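Local structure of membrane lipoprotein TpN32 (Treponema pallidum, 1XS5) at residues A46-D51 / G72-V77; P84-S89 / L187-D192; L17-K22 / L32-F37; A100-A105 / R146-Q151; E23-Q28 / Q213-A218. The protein binds L-methionine as a periplasmic-type binding lipoprotein of the NlpA family, and probably serves uptake of that amino acid. All coordinates share one frame; numbering follows the deposited sequence. Where two conformers were deposited one is given.

Contact 1: A46-D51 / G72-V77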
# COMPACT_ATOMS: atom_id res chain seq x y z
N ALA A 46 12.88 8.17 -8.68
CA ALA A 46 14.28 7.74 -8.52
C ALA A 46 14.53 6.50 -9.35
O ALA A 46 15.64 6.30 -9.89
CB ALA A 46 14.64 7.47 -7.03
N VAL A 47 13.53 5.63 -9.44
CA VAL A 47 13.70 4.45 -10.31
C VAL A 47 13.73 4.95 -11.79
O VAL A 47 14.56 4.50 -12.59
CB VAL A 47 12.54 3.42 -10.13
CG1 VAL A 47 12.58 2.37 -11.29
CG2 VAL A 47 12.67 2.69 -8.76
N MET A 48 12.86 5.88 -12.16
CA MET A 48 12.86 6.37 -13.55
C MET A 48 14.21 7.03 -13.93
O MET A 48 14.67 6.84 -15.06
CB MET A 48 11.72 7.37 -13.82
CG MET A 48 10.33 6.72 -14.02
SD MET A 48 10.30 5.45 -15.37
CE MET A 48 10.71 6.51 -16.82
N ARG A 49 14.81 7.80 -13.02
CA ARG A 49 16.11 8.46 -13.30
C ARG A 49 17.26 7.46 -13.26
O ARG A 49 18.34 7.74 -13.77
CB ARG A 49 16.50 9.55 -12.27
CG ARG A 49 15.64 10.76 -12.18
CD ARG A 49 16.33 11.85 -11.33
NE ARG A 49 16.67 11.34 -10.01
CZ ARG A 49 15.81 11.26 -9.00
NH1 ARG A 49 14.57 11.67 -9.15
NH2 ARG A 49 16.19 10.73 -7.84
N GLY A 50 17.04 6.31 -12.63
CA GLY A 50 18.11 5.32 -12.51
C GLY A 50 18.97 5.42 -11.26
O GLY A 50 20.04 4.79 -11.16
N ASP A 51 18.54 6.22 -10.28
CA ASP A 51 19.30 6.36 -9.03
C ASP A 51 19.24 5.08 -8.21
O ASP A 51 20.14 4.81 -7.42
CB ASP A 51 18.75 7.52 -8.20
CG ASP A 51 19.08 8.86 -8.80
OD1 ASP A 51 19.89 8.89 -9.77
OD2 ASP A 51 18.56 9.89 -8.29
N GLY A 72 5.69 7.90 -16.97
CA GLY A 72 6.62 6.88 -16.54
C GLY A 72 6.54 5.61 -17.37
O GLY A 72 5.58 5.39 -18.11
N ASP A 73 7.57 4.79 -17.21
CA ASP A 73 7.72 3.51 -17.89
C ASP A 73 8.04 2.36 -16.87
O ASP A 73 8.84 1.45 -17.15
CB ASP A 73 8.84 3.64 -18.94
CG ASP A 73 8.89 2.47 -19.92
OD1 ASP A 73 7.84 1.80 -20.12
OD2 ASP A 73 9.98 2.22 -20.49
N LEU A 74 7.41 2.42 -15.69
CA LEU A 74 7.63 1.43 -14.65
C LEU A 74 6.78 0.18 -14.90
O LEU A 74 5.71 0.28 -15.49
CB LEU A 74 7.21 2.02 -13.29
CG LEU A 74 7.99 3.29 -12.91
CD1 LEU A 74 7.50 3.79 -11.57
CD2 LEU A 74 9.47 3.00 -12.86
N VAL A 75 7.29 -0.98 -14.47
CA VAL A 75 6.60 -2.26 -14.59
C VAL A 75 6.82 -3.06 -13.33
O VAL A 75 7.83 -2.91 -12.65
CB VAL A 75 7.13 -3.14 -15.74
CG1 VAL A 75 6.84 -2.50 -17.10
CG2 VAL A 75 8.59 -3.40 -15.55
N SER A 76 5.84 -3.89 -13.00
CA SER A 76 5.94 -4.79 -11.86
C SER A 76 6.65 -6.06 -12.30
O SER A 76 6.34 -6.57 -13.39
CB SER A 76 4.56 -5.23 -11.38
OG SER A 76 4.72 -6.34 -10.50
N VAL A 77 7.55 -6.60 -11.49
CA VAL A 77 8.18 -7.87 -11.85
C VAL A 77 7.58 -9.00 -11.01
O VAL A 77 7.93 -10.16 -11.20
CB VAL A 77 9.73 -7.86 -11.68
CG1 VAL A 77 10.32 -6.73 -12.49
CG2 VAL A 77 10.13 -7.76 -10.20

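Contact 2: P84-S89 / L187-D192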
# COMPACT_ATOMS: atom_id res chain seq x y z
N PRO A 84 -4.35 -5.71 3.68
CA PRO A 84 -5.74 -5.25 3.63
C PRO A 84 -5.96 -3.85 4.17
O PRO A 84 -5.43 -3.45 5.24
CB PRO A 84 -6.52 -6.30 4.44
CG PRO A 84 -5.63 -7.55 4.38
CD PRO A 84 -4.23 -6.93 4.52
N LEU A 85 -6.74 -3.10 3.40
CA LEU A 85 -7.14 -1.73 3.77
C LEU A 85 -8.37 -1.86 4.67
O LEU A 85 -9.28 -2.66 4.37
CB LEU A 85 -7.53 -0.97 2.52
CG LEU A 85 -7.92 0.49 2.72
CD1 LEU A 85 -6.65 1.26 3.11
CD2 LEU A 85 -8.46 1.04 1.42
N ALA A 86 -8.42 -1.07 5.75
CA ALA A 86 -9.56 -1.13 6.66
C ALA A 86 -9.98 0.26 7.17
O ALA A 86 -9.19 1.20 7.14
CB ALA A 86 -9.19 -1.99 7.90
N LEU A 87 -11.23 0.34 7.61
CA LEU A 87 -11.79 1.53 8.26
C LEU A 87 -11.55 1.30 9.74
O LEU A 87 -11.87 0.25 10.26
CB LEU A 87 -13.30 1.62 8.02
CG LEU A 87 -14.07 2.66 8.86
CD1 LEU A 87 -13.64 4.10 8.55
CD2 LEU A 87 -15.57 2.52 8.52
N TYR A 88 -10.96 2.28 10.42
CA TYR A 88 -10.67 2.22 11.84
C TYR A 88 -11.40 3.38 12.50
O TYR A 88 -11.75 4.36 11.83
CB TYR A 88 -9.16 2.39 12.09
CG TYR A 88 -8.28 1.32 11.45
CD1 TYR A 88 -8.04 0.11 12.10
CD2 TYR A 88 -7.72 1.52 10.19
CE1 TYR A 88 -7.25 -0.90 11.50
CE2 TYR A 88 -6.93 0.53 9.59
CZ TYR A 88 -6.71 -0.66 10.25
OH TYR A 88 -5.96 -1.63 9.64
N SER A 89 -11.60 3.31 13.81
CA SER A 89 -12.26 4.42 14.51
C SER A 89 -11.65 4.61 15.89
O SER A 89 -11.32 3.65 16.56
CB SER A 89 -13.76 4.15 14.68
OG SER A 89 -14.36 5.22 15.44
N LEU A 187 -13.12 -2.08 11.37
CA LEU A 187 -14.56 -2.19 11.50
C LEU A 187 -15.14 -2.64 10.16
O LEU A 187 -16.30 -3.06 10.10
CB LEU A 187 -15.17 -0.83 11.89
CG LEU A 187 -14.71 -0.21 13.21
CD1 LEU A 187 -15.53 1.05 13.45
CD2 LEU A 187 -14.93 -1.22 14.37
N ALA A 188 -14.36 -2.47 9.09
CA ALA A 188 -14.76 -2.86 7.72
C ALA A 188 -13.48 -2.98 6.92
O ALA A 188 -12.53 -2.22 7.12
CB ALA A 188 -15.70 -1.76 7.06
N VAL A 189 -13.46 -3.94 6.00
CA VAL A 189 -12.29 -4.19 5.17
C VAL A 189 -12.64 -4.06 3.69
O VAL A 189 -13.78 -4.29 3.30
CB VAL A 189 -11.73 -5.58 5.47
CG1 VAL A 189 -10.53 -5.90 4.52
CG2 VAL A 189 -11.31 -5.63 6.94
N GLU A 190 -11.64 -3.71 2.87
CA GLU A 190 -11.86 -3.51 1.45
C GLU A 190 -12.33 -4.82 0.84
O GLU A 190 -11.96 -5.92 1.30
CB GLU A 190 -10.58 -3.09 0.77
CG GLU A 190 -9.50 -4.18 0.82
CD GLU A 190 -8.24 -3.72 0.13
OE1 GLU A 190 -8.37 -3.17 -0.99
OE2 GLU A 190 -7.14 -3.91 0.71
N PRO A 191 -13.13 -4.73 -0.23
CA PRO A 191 -13.64 -5.94 -0.87
C PRO A 191 -12.64 -6.77 -1.67
O PRO A 191 -12.87 -7.98 -1.87
CB PRO A 191 -14.80 -5.43 -1.74
CG PRO A 191 -14.41 -3.98 -2.06
CD PRO A 191 -13.79 -3.50 -0.74
N ASP A 192 -11.56 -6.18 -2.15
CA ASP A 192 -10.61 -7.00 -2.95
C ASP A 192 -9.16 -6.67 -2.74
O ASP A 192 -8.50 -6.13 -3.63
CB ASP A 192 -10.91 -6.88 -4.45
CG ASP A 192 -10.18 -7.96 -5.29
OD1 ASP A 192 -9.53 -8.86 -4.70
OD2 ASP A 192 -10.27 -7.91 -6.53

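Contact 3: L17-K22 / L32-F37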
# COMPACT_ATOMS: atom_id res chain seq x y z
N LEU A 17 11.15 -6.83 5.25
CA LEU A 17 11.16 -7.84 4.19
C LEU A 17 12.40 -7.66 3.28
O LEU A 17 13.00 -8.62 2.79
CB LEU A 17 9.87 -7.74 3.36
CG LEU A 17 8.54 -7.95 4.11
CD1 LEU A 17 7.37 -7.70 3.17
CD2 LEU A 17 8.48 -9.42 4.65
N LEU A 18 12.80 -6.42 3.06
CA LEU A 18 13.99 -6.17 2.23
C LEU A 18 15.27 -6.56 2.99
O LEU A 18 16.28 -6.90 2.38
CB LEU A 18 14.03 -4.70 1.84
CG LEU A 18 13.02 -4.34 0.73
CD1 LEU A 18 13.12 -2.86 0.46
CD2 LEU A 18 13.30 -5.10 -0.52
N GLU A 19 15.23 -6.46 4.31
CA GLU A 19 16.39 -6.85 5.14
C GLU A 19 16.57 -8.37 5.10
O GLU A 19 17.68 -8.87 5.20
CB GLU A 19 16.19 -6.43 6.60
CG GLU A 19 16.19 -4.93 6.81
CD GLU A 19 17.61 -4.33 6.80
OE1 GLU A 19 18.60 -5.05 6.49
OE2 GLU A 19 17.73 -3.12 7.10
N ILE A 20 15.46 -9.10 5.00
CA ILE A 20 15.56 -10.55 4.92
C ILE A 20 16.11 -10.88 3.55
O ILE A 20 16.97 -11.75 3.40
CB ILE A 20 14.16 -11.21 5.11
CG1 ILE A 20 13.70 -10.99 6.55
CG2 ILE A 20 14.22 -12.70 4.77
CD1 ILE A 20 12.25 -11.37 6.78
N ALA A 21 15.63 -10.15 2.55
CA ALA A 21 16.07 -10.34 1.18
C ALA A 21 17.55 -10.00 1.01
O ALA A 21 18.25 -10.63 0.18
CB ALA A 21 15.25 -9.47 0.24
N LYS A 22 17.99 -8.98 1.74
CA LYS A 22 19.39 -8.50 1.67
C LYS A 22 20.31 -9.65 2.14
O LYS A 22 21.31 -9.97 1.48
CB LYS A 22 19.56 -7.26 2.55
CG LYS A 22 20.99 -6.71 2.76
CD LYS A 22 20.90 -5.44 3.65
CE LYS A 22 22.26 -4.89 4.03
NZ LYS A 22 23.11 -4.69 2.83
N LEU A 32 22.53 -5.73 -1.49
CA LEU A 32 21.29 -4.99 -1.64
C LEU A 32 21.40 -3.78 -0.72
O LEU A 32 21.57 -3.93 0.50
CB LEU A 32 20.12 -5.91 -1.22
CG LEU A 32 18.69 -5.40 -1.50
CD1 LEU A 32 18.57 -5.01 -2.96
CD2 LEU A 32 17.66 -6.48 -1.13
N ARG A 33 21.35 -2.59 -1.31
CA ARG A 33 21.40 -1.35 -0.54
C ARG A 33 19.94 -0.89 -0.39
O ARG A 33 19.27 -0.64 -1.40
CB ARG A 33 22.23 -0.32 -1.32
CG ARG A 33 22.34 1.04 -0.65
CD ARG A 33 23.41 1.85 -1.42
NE ARG A 33 22.96 2.20 -2.77
CZ ARG A 33 22.18 3.22 -3.07
NH1 ARG A 33 21.76 4.03 -2.11
NH2 ARG A 33 21.82 3.44 -4.33
N ILE A 34 19.45 -0.78 0.84
CA ILE A 34 18.07 -0.37 1.10
C ILE A 34 18.08 1.13 1.28
O ILE A 34 18.71 1.66 2.21
CB ILE A 34 17.50 -1.09 2.35
CG1 ILE A 34 17.54 -2.63 2.11
CG2 ILE A 34 16.06 -0.67 2.59
CD1 ILE A 34 17.03 -3.46 3.32
N VAL A 35 17.42 1.82 0.36
CA VAL A 35 17.42 3.28 0.33
C VAL A 35 16.08 3.79 0.84
O VAL A 35 15.03 3.47 0.27
CB VAL A 35 17.65 3.72 -1.13
CG1 VAL A 35 17.79 5.26 -1.22
CG2 VAL A 35 18.89 2.97 -1.71
N GLU A 36 16.10 4.59 1.89
CA GLU A 36 14.86 5.07 2.52
C GLU A 36 14.38 6.43 2.02
O GLU A 36 15.10 7.43 2.09
CB GLU A 36 15.07 5.12 4.04
CG GLU A 36 15.89 3.95 4.59
CD GLU A 36 16.42 4.22 6.02
OE1 GLU A 36 15.61 4.58 6.90
OE2 GLU A 36 17.65 4.07 6.26
N PHE A 37 13.13 6.45 1.56
CA PHE A 37 12.49 7.66 1.03
C PHE A 37 11.33 8.08 1.90
O PHE A 37 10.89 7.31 2.74
CB PHE A 37 11.97 7.37 -0.38
CG PHE A 37 13.05 7.29 -1.42
CD1 PHE A 37 13.80 6.13 -1.58
CD2 PHE A 37 13.31 8.37 -2.24
CE1 PHE A 37 14.80 6.05 -2.54
CE2 PHE A 37 14.31 8.33 -3.22
CZ PHE A 37 15.05 7.17 -3.37
O HOH W 1 22.87 -8.19 0.28

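Contact 4: A100-A105 / R146-Q151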
# COMPACT_ATOMS: atom_id res chain seq x y z
N ALA A 100 -25.00 10.18 11.62
CA ALA A 100 -25.08 10.97 10.41
C ALA A 100 -24.10 12.10 10.64
O ALA A 100 -23.87 12.51 11.78
CB ALA A 100 -26.48 11.55 10.23
N GLY A 101 -23.50 12.60 9.56
CA GLY A 101 -22.54 13.67 9.73
C GLY A 101 -21.15 13.23 10.18
O GLY A 101 -20.26 14.06 10.21
N ALA A 102 -20.94 11.96 10.54
CA ALA A 102 -19.61 11.49 10.98
C ALA A 102 -18.51 11.89 9.99
O ALA A 102 -18.73 11.88 8.77
CB ALA A 102 -19.62 9.97 11.15
N VAL A 103 -17.31 12.23 10.50
CA VAL A 103 -16.20 12.62 9.59
C VAL A 103 -15.24 11.44 9.35
O VAL A 103 -14.68 10.89 10.30
CB VAL A 103 -15.34 13.81 10.18
CG1 VAL A 103 -14.12 14.08 9.27
CG2 VAL A 103 -16.18 15.08 10.30
N ILE A 104 -15.09 11.02 8.10
CA ILE A 104 -14.19 9.89 7.80
C ILE A 104 -13.06 10.37 6.87
O ILE A 104 -13.31 10.88 5.78
CB ILE A 104 -14.98 8.72 7.12
CG1 ILE A 104 -16.06 8.20 8.08
CG2 ILE A 104 -14.04 7.59 6.75
CD1 ILE A 104 -16.80 6.93 7.58
N ALA A 105 -11.82 10.20 7.32
CA ALA A 105 -10.65 10.62 6.55
C ALA A 105 -10.19 9.46 5.67
O ALA A 105 -10.14 8.32 6.13
CB ALA A 105 -9.52 11.00 7.51
N ARG A 146 -25.18 7.14 4.46
CA ARG A 146 -25.08 7.33 5.90
C ARG A 146 -24.83 8.79 6.29
O ARG A 146 -24.60 9.08 7.46
CB ARG A 146 -23.95 6.46 6.48
CG ARG A 146 -24.16 4.95 6.37
CD ARG A 146 -25.32 4.47 7.22
NE ARG A 146 -24.90 3.34 8.04
CZ ARG A 146 -24.01 3.43 9.02
NH1 ARG A 146 -23.45 4.59 9.29
NH2 ARG A 146 -23.65 2.35 9.70
N ASN A 147 -24.87 9.69 5.30
CA ASN A 147 -24.63 11.13 5.54
C ASN A 147 -23.28 11.37 6.22
O ASN A 147 -23.22 11.86 7.34
CB ASN A 147 -25.73 11.67 6.42
CG ASN A 147 -27.08 11.56 5.76
OD1 ASN A 147 -27.30 12.12 4.68
ND2 ASN A 147 -28.00 10.83 6.39
N VAL A 148 -22.20 11.03 5.52
CA VAL A 148 -20.82 11.13 6.02
C VAL A 148 -19.99 12.22 5.34
O VAL A 148 -20.17 12.52 4.15
CB VAL A 148 -20.09 9.76 5.82
CG1 VAL A 148 -18.55 9.96 5.80
CG2 VAL A 148 -20.50 8.79 6.93
N VAL A 149 -19.07 12.82 6.08
CA VAL A 149 -18.20 13.85 5.52
C VAL A 149 -16.88 13.14 5.23
O VAL A 149 -16.29 12.60 6.16
CB VAL A 149 -17.91 14.99 6.59
CG1 VAL A 149 -16.88 15.94 6.07
CG2 VAL A 149 -19.17 15.69 7.00
N LEU A 150 -16.43 13.14 3.98
CA LEU A 150 -15.19 12.46 3.58
C LEU A 150 -14.03 13.44 3.48
O LEU A 150 -14.09 14.36 2.67
CB LEU A 150 -15.36 11.81 2.21
CG LEU A 150 -16.48 10.76 2.13
CD1 LEU A 150 -16.71 10.34 0.68
CD2 LEU A 150 -16.10 9.57 2.92
N GLN A 151 -12.98 13.26 4.27
CA GLN A 151 -11.85 14.19 4.18
C GLN A 151 -10.64 13.54 3.56
O GLN A 151 -10.16 12.54 4.06
CB GLN A 151 -11.41 14.69 5.55
CG GLN A 151 -12.51 15.25 6.40
CD GLN A 151 -11.98 16.30 7.38
OE1 GLN A 151 -10.90 16.13 8.01
NE2 GLN A 151 -12.75 17.39 7.51

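Contact 5: E23-Q28 / Q213-A218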
# COMPACT_ATOMS: atom_id res chain seq x y z
N GLU A 23 19.96 -10.26 3.25
CA GLU A 23 20.76 -11.39 3.72
C GLU A 23 20.80 -12.52 2.69
O GLU A 23 21.86 -13.07 2.41
CB GLU A 23 20.21 -11.96 5.01
CG GLU A 23 20.19 -10.97 6.14
CD GLU A 23 20.00 -11.68 7.46
OE1 GLU A 23 19.44 -12.80 7.41
OE2 GLU A 23 20.38 -11.13 8.53
N GLU A 24 19.66 -12.83 2.11
CA GLU A 24 19.60 -13.91 1.16
C GLU A 24 20.37 -13.73 -0.13
O GLU A 24 21.01 -14.67 -0.60
CB GLU A 24 18.14 -14.23 0.82
CG GLU A 24 17.36 -14.88 1.92
CD GLU A 24 17.94 -16.24 2.35
OE1 GLU A 24 18.34 -17.07 1.47
OE2 GLU A 24 17.95 -16.48 3.58
N VAL A 25 20.31 -12.54 -0.72
CA VAL A 25 21.00 -12.35 -1.98
C VAL A 25 22.51 -12.13 -1.78
O VAL A 25 23.31 -12.20 -2.74
CB VAL A 25 20.38 -11.22 -2.80
CG1 VAL A 25 18.90 -11.59 -3.14
CG2 VAL A 25 20.47 -9.88 -2.02
N LYS A 26 22.89 -11.90 -0.53
CA LYS A 26 24.30 -11.70 -0.19
C LYS A 26 24.98 -13.04 -0.58
O LYS A 26 26.15 -13.08 -1.03
CB LYS A 26 24.42 -11.42 1.31
CG LYS A 26 25.84 -11.22 1.85
CD LYS A 26 26.59 -10.18 1.05
CE LYS A 26 27.86 -9.73 1.80
NZ LYS A 26 28.54 -8.64 1.05
N LYS A 27 24.21 -14.12 -0.48
CA LYS A 27 24.76 -15.44 -0.82
C LYS A 27 25.15 -15.56 -2.28
O LYS A 27 25.96 -16.41 -2.64
CB LYS A 27 23.76 -16.55 -0.49
CG LYS A 27 23.40 -16.68 0.97
CD LYS A 27 22.27 -17.69 1.08
CE LYS A 27 21.74 -17.84 2.48
NZ LYS A 27 20.54 -18.75 2.47
N GLN A 28 24.58 -14.72 -3.14
CA GLN A 28 24.92 -14.76 -4.54
C GLN A 28 25.84 -13.59 -4.81
O GLN A 28 26.02 -13.18 -5.96
CB GLN A 28 23.68 -14.61 -5.44
CG GLN A 28 22.58 -15.61 -5.23
CD GLN A 28 21.34 -15.25 -6.05
OE1 GLN A 28 20.20 -15.31 -5.56
NE2 GLN A 28 21.55 -14.85 -7.30
N GLN A 213 15.75 -10.21 -10.46
CA GLN A 213 15.11 -11.52 -10.30
C GLN A 213 15.49 -12.19 -8.98
O GLN A 213 14.66 -12.86 -8.39
CB GLN A 213 15.42 -12.46 -11.49
CG GLN A 213 14.69 -12.04 -12.74
CD GLN A 213 13.18 -12.10 -12.55
OE1 GLN A 213 12.67 -13.08 -11.99
NE2 GLN A 213 12.46 -11.04 -13.02
N ALA A 214 16.72 -12.01 -8.49
CA ALA A 214 17.10 -12.64 -7.21
C ALA A 214 16.41 -12.02 -6.01
O ALA A 214 16.11 -12.67 -4.97
CB ALA A 214 18.65 -12.58 -7.01
N VAL A 215 16.21 -10.71 -6.10
CA VAL A 215 15.55 -10.03 -5.01
C VAL A 215 14.11 -10.51 -5.00
O VAL A 215 13.58 -10.83 -3.95
CB VAL A 215 15.65 -8.51 -5.19
CG1 VAL A 215 14.72 -7.77 -4.18
CG2 VAL A 215 17.12 -8.12 -4.95
N LEU A 216 13.52 -10.60 -6.18
CA LEU A 216 12.13 -11.06 -6.30
C LEU A 216 11.96 -12.46 -5.72
O LEU A 216 11.01 -12.71 -4.98
CB LEU A 216 11.69 -11.08 -7.76
CG LEU A 216 10.32 -11.71 -8.06
CD1 LEU A 216 9.20 -10.85 -7.47
CD2 LEU A 216 10.16 -11.88 -9.60
N ARG A 217 12.89 -13.36 -6.05
CA ARG A 217 12.79 -14.74 -5.58
C ARG A 217 12.87 -14.77 -4.09
O ARG A 217 12.19 -15.54 -3.43
CB ARG A 217 13.90 -15.63 -6.19
CG ARG A 217 13.71 -15.96 -7.67
CD ARG A 217 14.64 -17.12 -8.09
NE ARG A 217 16.06 -16.79 -7.85
CZ ARG A 217 16.81 -16.08 -8.70
NH1 ARG A 217 16.29 -15.64 -9.84
NH2 ARG A 217 18.07 -15.80 -8.40
N ALA A 218 13.71 -13.90 -3.54
CA ALA A 218 13.88 -13.85 -2.10
C ALA A 218 12.65 -13.25 -1.41
O ALA A 218 12.27 -13.66 -0.28
CB ALA A 218 15.14 -12.99 -1.77
O HOH W 2 17.20 -15.00 -4.50

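Contact 1: A46-D51 / G72-V77
Val47 and Met48, on the last turn of helix 40-49, meet Leu74 and the backbone before it at the start of strand 74-82. Val47 turns its side chain toward the strand, and with CG1 anti to the backbone N (chi1 167°) that methyl lies 3.5 Å from Leu74 CD2. Met48 does most of the touching. Bends at chi2 and chi3 lay both SD and CE against the backbone of Gly72 and Asp73: Met48 SD is 3.4 Å from Asp73 N in a weak but nearly straight hydrogen bond (168° at the hydrogen). The same sulfur packs 3.6 Å from Leu74 CD2, so this one methyl is shared by Val47 and Met48. Met48 CE continues past SD to Asp73 CB, 4.0 Å away, and lies near Gly72 CA. Beyond Met48 the chain leaves the strand. Arg49 closes over the turn in a salt bridge with Asp51: NE and NH2 of Arg49 both grip Asp51 OD2 side-on, from one face of the carboxylate. Gly50, with positive phi, is the C-prime residue of a Schellman motif in which Asp51 N bonds Ala46 O at 2.9 Å. Phe66 of helix 60-70 packs on both Met48 and Leu74, while the carboxylate of Asp73 turns to Arg204. The helix end is thus fastened to the sheet mainly by apolar contact, and the sulfur, a poor acceptor, gives the Asp73 N-H a soft partner where the strand is just beginning.

Contact 2: P84-S89 / L187-D192
The carboxylate of Glu190 is met from above its plane by the backbone N of Leu85: N to OE2 is 2.8 Å, with the donor 42° out of the plane. The carboxylate also lies against Leu85 CB, 3.5 Å from OE2. Glu190 CG sits between its own backbone N and carbonyl carbon (chi1 65°), and the chain then runs extended past Leu85. OE2 has a second, charged partner in Arg115, a residue of the methionine pocket, so Glu190 probably helps to position that arginine from the second shell. The Glu190 backbone returns the bond, Glu190 N to Leu85 O being 3.0 Å, and Glu190 thus holds Leu85 through both backbone and side chain. Farther along, Leu87 is bonded through both its N-H and its carbonyl: Leu87 N to Ala188 O is 2.9 Å, and Leu187 N meets Leu87 O nearly along the C=O axis. Between the Leu85-Glu190 bonds and the Leu87 N bond, Ala86 and Val189 form an antiparallel non-hydrogen-bonded pair, their CA atoms 4.4 Å apart. Val189 CG1 reaches Pro84 CB at 4.0 Å, and Leu187 CD1 touches Ser89 CB. Strand 188-189 is short and forms one edge of a mixed sheet; strand 86-88 lies inside it, bonded on its other side to strand 167-170 through Ala86 and Tyr88. Helix 110-122 packs against Leu85 and Glu190 through Leu119.

Contact 3: L17-K22 / L32-F37
Apolar packing joins Leu18 and Ala21 of helix 14-26 to Leu32 and Ile34 of strand 30-36. The end methyl of Ile34, CD1, presses 3.6 Å from Leu18 CB, and Glu19 folds over the same methyl. Although Glu19 starts off pointing away from the strand, a bend at chi2 (-78°) carries its carboxylate carbon back, with CD 3.6 Å from Ile34 CD1. Leu32 CD2 touches both Ala21 CB, 4.1 Å away, and the carbonyl O of Leu18. Lys22 lays its aliphatic chain across Leu32, its CB 4.0 Å from Leu32 CB. Polar contacts gather at this end. The lysine chain runs extended until chi4 (52°), where it bends to set Lys22 NZ 2.9 Å from Leu32 O. A water on the same side links the backbones, donating to Lys22 O at 2.7 Å and accepting from Leu32 N. Leu32 O is thereby met by a helix side chain and Leu32 N by a water held on the helix, as suits an edge strand whose alternate residues Arg33 and Val35 bond strand 3-9. The axes of 17-22 and 32-36 run nearly antiparallel, at 164° and 8.8 Å apart, the geometry expected of the second half of a beta-alpha-beta unit, here strand 3-9, helix 14-26 and strand 30-36, in the alpha/beta fold of periplasmic binding proteins.

Contact 4: A100-A105 / R146-Q151
Ile104 and Val148 form the close-packed side of this contact, with Ile104 CG1 3.8 Å from Val148 CG1 and Ile104 CD1 near both valine methyls. Val148 CG1, anti to the backbone N (chi1 158°), also lies 3.5 Å from Ala102 O. Leu150 adds CD2 against Ile104 CB and is covered in turn by Leu117 and Leu120 of helix 110-122. The backbones are joined by a parallel ladder: Val149 N to Ala102 O is 2.9 Å, Ile104 N to Val149 O is 2.8 Å, and Gln151 N to Ile104 O is also 2.8 Å, the last donor tilted 32° from the carbonyl plane. This pairs strand 103-107 with one edge strand, 149-153, of the mixed sheet that also holds strand 86-88. The other face is more exposed. There Val103 sits between Val149 and Gln151: its CG1 touches Gln151 CG at 3.5 Å, the amide continuing alongside, while its CG2 lies 4.1 Å from Val149 CB. More exposed still is the entry to the strands, where Ala100 CB meets Asn147 CB at 3.9 Å and Gly101 turns with positive phi before the ladder begins.

Contact 5: E23-Q28 / Q213-A218
Two helices lying side by side on one face of the six-stranded sheet meet here, the C-terminal end of helix 14-26 against helix 210-219. Val25 is the main apolar tooth. With CG1 anti to the carbonyl carbon (chi1 -62°), Val25 CG1 lies 3.5 Å from Ala214 O and packs on three side chains: Ala214 CB, Val215 CG2 and, at 4.2 Å, Ala218 CB. Small residues on the second helix let the backbones come close, Val25 and Ala214 having their CA atoms 6.5 Å apart. Glu24 adds CB against Ala218 CB, while its carboxylate forms salt bridges with Lys27, NZ to Glu24 OE1 being 2.9 Å, and with Arg223. At the exposed end, Gln28 extends its amide over Ala214, with OE1 3.5 Å from Ala214 CB. The amide lies at the edge of the Arg217 guanidinium, the planes 24° apart, but no hydrogen bond joins them. Instead a water donates to both Gln28 OE1 and Ala214 O, the latter at 2.6 Å, and bridges the two segments. Ile30 and Leu32 of strand 30-36 touch Val25, Ala214 and Val215, so the pair forms part of the helical layer over the sheet, as expected of periplasmic binding proteins.

The five contacts divide between two sheets on opposite sides of the chain's centre. Contacts 1, 3 and 5 belong to the six-stranded sheet. Contacts 3 and 5 share helix 14-26, lie about 11 Å apart between centres and touch through Leu32 and Val215; contact 1, about 17 Å from contact 3, joins it where Ala46 packs on Phe37, and meets contact 5 at Val77 and Leu216. Contacts 2 and 4 lie in the five-stranded sheet, about 16 Å apart, and meet at Leu87 and Ile104. Along the chain contact 3 comes first, then contact 1, and contact 4 falls between the segments of contact 2. Contact 5 closes the longest loop, from helix 14-26 to helix 210-219, consistent with a two-lobed binding protein.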